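Putative uncharacterized protein from Coprinopsis cinerea is a glycoside hydrolase of family 131 whose catalytic domain has a beta-jelly-roll fold and probably cleaves beta-glucans. Local coordinates of one contact, PDB 3W9A (chain A, 1.99 Å), residues G28-Y33 and T79-Q84, beside the matching contact of the related beta-glucanase from Podospora anserina, PDB 4LE3 (chain B, 1.80 Å), residues G28-Y33 and T80-Q85. Structure 2 is superposed on structure 1 by the backbone atoms of these residues (RMSD 0.21 Å); each is numbered along its deposited sequence.

Structure 1 (3W9A); sequences GTYQWY and TELIPQ.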
loop_
_atom_site.group_PDB
_atom_site.type_symbol
_atom_site.label_atom_id
_atom_site.label_comp_id
_atom_site.label_asym_id
_atom_site.label_seq_id
_atom_site.Cartn_x
_atom_site.Cartn_y
_atom_site.Cartn_z
ATOM N N GLY A 28 -5.874 -17.661 2.596
ATOM C CA GLY A 28 -4.711 -16.792 2.639
ATOM C C GLY A 28 -5.027 -15.463 3.290
ATOM O O GLY A 28 -6.016 -15.319 4.013
ATOM N N THR A 29 -4.179 -14.479 3.028
ATOM C CA THR A 29 -4.305 -13.186 3.682
ATOM C C THR A 29 -4.750 -12.033 2.781
ATOM O O THR A 29 -4.907 -10.927 3.251
ATOM C CB THR A 29 -2.955 -12.816 4.311
ATOM O OG1 THR A 29 -1.906 -13.140 3.386
ATOM C CG2 THR A 29 -2.752 -13.595 5.642
ATOM N N TYR A 30 -4.941 -12.289 1.501
ATOM C CA TYR A 30 -5.266 -11.238 0.528
ATOM C C TYR A 30 -6.394 -11.638 -0.412
ATOM O O TYR A 30 -6.354 -12.713 -1.012
ATOM C CB TYR A 30 -4.045 -10.940 -0.332
ATOM C CG TYR A 30 -2.967 -10.124 0.329
ATOM C CD1 TYR A 30 -3.082 -8.740 0.430
ATOM C CD2 TYR A 30 -1.808 -10.714 0.804
ATOM C CE1 TYR A 30 -2.070 -7.974 1.010
ATOM C CE2 TYR A 30 -0.797 -9.947 1.380
ATOM C CZ TYR A 30 -0.939 -8.581 1.468
ATOM O OH TYR A 30 0.041 -7.807 2.032
ATOM N N GLN A 31 -7.369 -10.743 -0.564
ATOM C CA GLN A 31 -8.430 -10.895 -1.558
ATOM C C GLN A 31 -7.917 -10.357 -2.885
ATOM O O GLN A 31 -7.303 -9.299 -2.941
ATOM C CB GLN A 31 -9.666 -10.140 -1.169
ATOM C CG GLN A 31 -10.134 -10.381 0.246
ATOM C CD GLN A 31 -11.444 -9.708 0.556
ATOM O OE1 GLN A 31 -11.766 -8.649 0.026
ATOM N NE2 GLN A 31 -12.189 -10.302 1.452
ATOM N N TRP A 32 -8.187 -11.089 -3.951
ATOM C CA TRP A 32 -7.633 -10.727 -5.243
ATOM C C TRP A 32 -8.778 -10.817 -6.261
ATOM O O TRP A 32 -9.114 -11.902 -6.746
ATOM C CB TRP A 32 -6.485 -11.656 -5.562
ATOM C CG TRP A 32 -5.877 -11.533 -6.934
ATOM C CD1 TRP A 32 -5.569 -12.549 -7.772
ATOM C CD2 TRP A 32 -5.515 -10.327 -7.602
ATOM N NE1 TRP A 32 -5.028 -12.059 -8.931
ATOM C CE2 TRP A 32 -4.972 -10.691 -8.845
ATOM C CE3 TRP A 32 -5.560 -8.967 -7.250
ATOM C CZ2 TRP A 32 -4.503 -9.756 -9.756
ATOM C CZ3 TRP A 32 -5.069 -8.027 -8.161
ATOM C CH2 TRP A 32 -4.548 -8.423 -9.389
ATOM N N TYR A 33 -9.420 -9.676 -6.478
ATOM C CA TYR A 33 -10.525 -9.551 -7.450
ATOM C C TYR A 33 -10.549 -8.206 -8.189
ATOM O O TYR A 33 -11.183 -8.112 -9.216
ATOM C CB TYR A 33 -11.885 -9.798 -6.786
ATOM C CG TYR A 33 -12.278 -8.783 -5.735
ATOM C CD1 TYR A 33 -13.072 -7.692 -6.052
ATOM C CD2 TYR A 33 -11.843 -8.914 -4.426
ATOM C CE1 TYR A 33 -13.433 -6.754 -5.082
ATOM C CE2 TYR A 33 -12.197 -7.990 -3.452
ATOM C CZ TYR A 33 -12.982 -6.907 -3.777
ATOM O OH TYR A 33 -13.317 -5.993 -2.786
ATOM N N THR A 79 -4.905 -2.226 -9.982
ATOM C CA THR A 79 -4.369 -3.514 -9.534
ATOM C C THR A 79 -4.279 -3.411 -8.041
ATOM O O THR A 79 -3.406 -2.718 -7.536
ATOM C CB THR A 79 -2.974 -3.783 -10.089
ATOM O OG1 THR A 79 -3.049 -3.954 -11.510
ATOM C CG2 THR A 79 -2.379 -5.038 -9.457
ATOM N N GLU A 80 -5.209 -4.047 -7.335
ATOM C CA GLU A 80 -5.362 -3.820 -5.895
ATOM C C GLU A 80 -5.721 -5.122 -5.187
ATOM O O GLU A 80 -6.617 -5.842 -5.617
ATOM C CB GLU A 80 -6.445 -2.761 -5.633
ATOM C CG GLU A 80 -6.584 -1.804 -6.800
ATOM C CD GLU A 80 -7.625 -0.725 -6.642
ATOM O OE1 GLU A 80 -8.460 -0.776 -5.724
ATOM O OE2 GLU A 80 -7.588 0.207 -7.472
ATOM N N LEU A 81 -5.017 -5.413 -4.108
ATOM C CA LEU A 81 -5.412 -6.490 -3.196
ATOM C C LEU A 81 -6.093 -5.885 -1.993
ATOM O O LEU A 81 -5.936 -4.692 -1.728
ATOM C CB LEU A 81 -4.170 -7.256 -2.742
ATOM C CG LEU A 81 -3.399 -7.990 -3.840
ATOM C CD1 LEU A 81 -1.911 -8.028 -3.512
ATOM C CD2 LEU A 81 -3.945 -9.397 -4.055
ATOM N N ILE A 82 -6.836 -6.706 -1.263
ATOM C CA ILE A 82 -7.514 -6.285 -0.044
ATOM C C ILE A 82 -7.187 -7.287 1.056
ATOM O O ILE A 82 -7.078 -8.479 0.790
ATOM C CB ILE A 82 -9.044 -6.271 -0.195
ATOM C CG1 ILE A 82 -9.492 -5.511 -1.456
ATOM C CG2 ILE A 82 -9.723 -5.736 1.063
ATOM C CD1 ILE A 82 -9.360 -4.010 -1.375
ATOM N N PRO A 83 -6.974 -6.807 2.283
ATOM C CA PRO A 83 -6.730 -7.771 3.344
ATOM C C PRO A 83 -7.878 -8.746 3.497
ATOM O O PRO A 83 -9.036 -8.341 3.444
ATOM C CB PRO A 83 -6.620 -6.896 4.590
ATOM C CG PRO A 83 -6.090 -5.604 4.074
ATOM C CD PRO A 83 -6.785 -5.427 2.747
ATOM N N GLN A 84 -7.539 -10.018 3.658
ATOM C CA GLN A 84 -8.497 -11.047 4.034
ATOM C C GLN A 84 -8.279 -11.361 5.505
ATOM O O GLN A 84 -7.202 -11.830 5.877
ATOM C CB GLN A 84 -8.276 -12.313 3.207
ATOM C CG GLN A 84 -9.179 -13.494 3.593
ATOM C CD GLN A 84 -10.629 -13.245 3.231
ATOM O OE1 GLN A 84 -10.973 -13.068 2.067
ATOM N NE2 GLN A 84 -11.496 -13.299 4.224
HETATM O O HOH W 1 -8.575 -7.488 -4.882
#
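In the beta-jelly roll of this catalytic domain, antiparallel strands 30-34 and 77-83 pair within one sheet, and Gln31 faces Ile82 as a hydrogen-bonded pair: Gln31 N reaches Ile82 O at 2.7 Å, and Ile82 N returns to Gln31 O. On the face carrying Gln31, its extended side chain sends NE2 to Gln84 OE1 (3.1 Å), with the acceptor near the Gln31 amide plane but the donor above the Gln84 carbonyl plane; Trp21 NE1 also binds this oxygen. Ile82 CG1 lies 4.1 Å from Tyr33 OH. Beside this pair, Trp32 CG is anti to its backbone N (chi1 174°); Trp32 CE3 meets Leu81 CD2 at 3.6 Å and Trp32 CH2 reaches Thr79 CG2 at 4.0 Å, while Trp32 NE1 bonds Thr40. Water 1 joins Gln31 O, Tyr33 N and Glu80 O. Thr29 O accepts Gln84 N at 2.8 Å.

What differs
At the loop end, Thr29(A) is exchanged for Pro29(B): OG1 of Thr29(A) and CG of Pro29(B) fall 1.0 Å apart, a polar atom against a carbon, and neither side chain touches the facing strand. CG2 of Thr29(A) and CD of Pro29(B) have no counterpart.

The exchange of Trp32(A) for Tyr32(B) alters the packing directly. The CB atoms coincide, and with chi1 at 174° and -180° both rings leave the strand the same way. NE1 of Trp32(A) and CE2 of Tyr32(B) are 0.5 Å apart, so a ring nitrogen gives way to a carbon there. CZ3 and CH2 of Trp32(A) have no counterpart in Tyr32(B). The indole therefore reaches Thr79(A) CG2 from Trp32(A) CH2 at 4.0 Å, whereas Tyr32(B) CE1 stays 5.4 Å from Thr80(B) CG2: one apolar contact is absent, although the threonine keeps its place. The touch on Leu81(A) or Leu82(B) is kept.

Ile82(A) and Ile83(B) are modelled with different chi2, -73° against 169°, which puts their CD1 atoms 1.7 Å apart; Ile82(A) touches Tyr33(A) and Gln31(A), as Ile83(B) touches Tyr33(B) and Gln31(B).

Gln31(A), Tyr33(A), Gln84(A) and their counterparts keep their places, and the amide bond between the two glutamines is present in both. The backbone bonds between Gln31(A) and Ile82(A) are found again between Gln31(B) and Ile83(B), and water 1 and water 3 stand at the same place.

Structure 2 (4LE3); sequences GPYQYY and TELIPQ.
Within this antiparallel strand pair of the GH131 catalytic domain, Gln31 faces Ile83 as a hydrogen-bonded pair: Gln31 N reaches Ile83 O at 2.7 Å, and Ile83 N returns to Gln31 O. On the face carrying Gln31, its extended side chain sends NE2 to Gln85 OE1 (2.9 Å), with the acceptor near the Gln31 amide plane but the donor above the Gln85 carbonyl plane; Trp21 NE1 also binds this oxygen. Ile83 CD1 lies 3.4 Å from Tyr33 OH. Beside this pair, Tyr32 CG is anti to its backbone N (chi1 -180°), and Tyr32 CD1 meets Leu82 CD2 at 3.5 Å. Water 3 joins Gln31 O, Tyr33 N and Glu81 O. Where the strand pair gives way to loop, the backbone N of Gln85 donates to Pro29 O over 2.9 Å.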
loop_
_atom_site.group_PDB
_atom_site.type_symbol
_atom_site.label_atom_id
_atom_site.label_comp_id
_atom_site.label_asym_id
_atom_site.label_seq_id
_atom_site.Cartn_x
_atom_site.Cartn_y
_atom_site.Cartn_z
ATOM N N GLY B 28 -6.159 -17.501 2.648
ATOM C CA GLY B 28 -4.960 -16.705 2.447
ATOM C C GLY B 28 -5.071 -15.311 3.054
ATOM O O GLY B 28 -6.108 -14.942 3.603
ATOM N N PRO B 29 -4.014 -14.505 2.956
ATOM C CA PRO B 29 -4.000 -13.150 3.514
ATOM C C PRO B 29 -4.603 -12.034 2.667
ATOM O O PRO B 29 -4.788 -10.915 3.164
ATOM C CB PRO B 29 -2.526 -12.908 3.716
ATOM C CG PRO B 29 -1.983 -13.482 2.447
ATOM C CD PRO B 29 -2.716 -14.818 2.342
ATOM N N TYR B 30 -4.887 -12.311 1.402
ATOM C CA TYR B 30 -5.392 -11.255 0.499
ATOM C C TYR B 30 -6.543 -11.641 -0.398
ATOM O O TYR B 30 -6.545 -12.721 -0.972
ATOM C CB TYR B 30 -4.260 -10.796 -0.440
ATOM C CG TYR B 30 -3.229 -9.853 0.163
ATOM C CD1 TYR B 30 -3.538 -8.512 0.414
ATOM C CD2 TYR B 30 -1.929 -10.286 0.401
ATOM C CE1 TYR B 30 -2.559 -7.634 0.865
ATOM C CE2 TYR B 30 -0.939 -9.423 0.868
ATOM C CZ TYR B 30 -1.258 -8.100 1.091
ATOM O OH TYR B 30 -0.274 -7.246 1.494
ATOM N N GLN B 31 -7.518 -10.748 -0.547
ATOM C CA GLN B 31 -8.600 -10.974 -1.477
ATOM C C GLN B 31 -8.032 -10.471 -2.816
ATOM O O GLN B 31 -7.495 -9.358 -2.909
ATOM C CB GLN B 31 -9.822 -10.130 -1.111
ATOM C CG GLN B 31 -10.252 -10.284 0.347
ATOM C CD GLN B 31 -11.600 -9.651 0.596
ATOM O OE1 GLN B 31 -11.936 -8.638 -0.024
ATOM N NE2 GLN B 31 -12.374 -10.224 1.525
ATOM N N TYR B 32 -8.157 -11.274 -3.858
ATOM C CA TYR B 32 -7.638 -10.880 -5.153
ATOM C C TYR B 32 -8.762 -10.931 -6.178
ATOM O O TYR B 32 -9.184 -12.007 -6.593
ATOM C CB TYR B 32 -6.485 -11.806 -5.550
ATOM C CG TYR B 32 -5.877 -11.449 -6.900
ATOM C CD1 TYR B 32 -5.296 -10.208 -7.111
ATOM C CD2 TYR B 32 -5.928 -12.343 -7.967
ATOM C CE1 TYR B 32 -4.771 -9.853 -8.379
ATOM C CE2 TYR B 32 -5.405 -12.004 -9.230
ATOM C CZ TYR B 32 -4.833 -10.766 -9.419
ATOM O OH TYR B 32 -4.315 -10.432 -10.649
ATOM N N TYR B 33 -9.291 -9.759 -6.533
ATOM C CA TYR B 33 -10.365 -9.683 -7.517
ATOM C C TYR B 33 -10.416 -8.351 -8.260
ATOM O O TYR B 33 -10.988 -8.288 -9.348
ATOM C CB TYR B 33 -11.736 -9.992 -6.894
ATOM C CG TYR B 33 -12.234 -8.959 -5.897
ATOM C CD1 TYR B 33 -11.875 -9.037 -4.551
ATOM C CD2 TYR B 33 -13.095 -7.922 -6.295
ATOM C CE1 TYR B 33 -12.359 -8.107 -3.617
ATOM C CE2 TYR B 33 -13.588 -6.995 -5.376
ATOM C CZ TYR B 33 -13.216 -7.085 -4.037
ATOM O OH TYR B 33 -13.653 -6.149 -3.105
ATOM N N THR B 80 -5.037 -2.201 -9.891
ATOM C CA THR B 80 -4.470 -3.501 -9.537
ATOM C C THR B 80 -4.395 -3.316 -8.027
ATOM O O THR B 80 -3.593 -2.505 -7.518
ATOM C CB THR B 80 -3.060 -3.748 -10.050
ATOM O OG1 THR B 80 -3.089 -3.853 -11.472
ATOM C CG2 THR B 80 -2.537 -5.075 -9.481
ATOM N N GLU B 81 -5.279 -4.019 -7.333
ATOM C CA GLU B 81 -5.362 -3.871 -5.882
ATOM C C GLU B 81 -5.606 -5.199 -5.191
ATOM O O GLU B 81 -6.256 -6.078 -5.739
ATOM C CB GLU B 81 -6.542 -2.931 -5.544
ATOM C CG GLU B 81 -6.369 -1.486 -6.038
ATOM C CD GLU B 81 -7.698 -0.805 -6.392
ATOM O OE1 GLU B 81 -8.733 -1.108 -5.749
ATOM O OE2 GLU B 81 -7.708 0.038 -7.311
ATOM N N LEU B 82 -5.093 -5.295 -3.967
ATOM C CA LEU B 82 -5.248 -6.446 -3.092
ATOM C C LEU B 82 -5.923 -5.864 -1.843
ATOM O O LEU B 82 -5.634 -4.730 -1.459
ATOM C CB LEU B 82 -3.870 -6.986 -2.661
ATOM C CG LEU B 82 -2.950 -7.364 -3.830
ATOM C CD1 LEU B 82 -1.584 -7.806 -3.300
ATOM C CD2 LEU B 82 -3.600 -8.485 -4.611
ATOM N N ILE B 83 -6.801 -6.635 -1.220
ATOM C CA ILE B 83 -7.476 -6.171 -0.005
ATOM C C ILE B 83 -7.211 -7.214 1.084
ATOM O O ILE B 83 -7.240 -8.406 0.813
ATOM C CB ILE B 83 -8.999 -6.063 -0.253
ATOM C CG1 ILE B 83 -9.258 -5.009 -1.334
ATOM C CG2 ILE B 83 -9.738 -5.640 1.024
ATOM C CD1 ILE B 83 -10.696 -5.042 -1.823
ATOM N N PRO B 84 -6.944 -6.775 2.331
ATOM C CA PRO B 84 -6.688 -7.731 3.421
ATOM C C PRO B 84 -7.857 -8.713 3.583
ATOM O O PRO B 84 -9.023 -8.316 3.535
ATOM C CB PRO B 84 -6.548 -6.833 4.659
ATOM C CG PRO B 84 -5.961 -5.552 4.053
ATOM C CD PRO B 84 -6.750 -5.390 2.775
ATOM N N GLN B 85 -7.527 -9.997 3.747
ATOM C CA GLN B 85 -8.531 -11.037 3.991
ATOM C C GLN B 85 -8.266 -11.330 5.453
ATOM O O GLN B 85 -7.235 -11.900 5.783
ATOM C CB GLN B 85 -8.261 -12.287 3.145
ATOM C CG GLN B 85 -9.151 -13.465 3.472
ATOM C CD GLN B 85 -10.622 -13.114 3.377
ATOM O OE1 GLN B 85 -11.131 -12.783 2.298
ATOM N NE2 GLN B 85 -11.320 -13.185 4.508
HETATM O O HOH W 2 -5.876 -13.934 6.924
HETATM O O HOH W 3 -8.458 -7.414 -4.975
#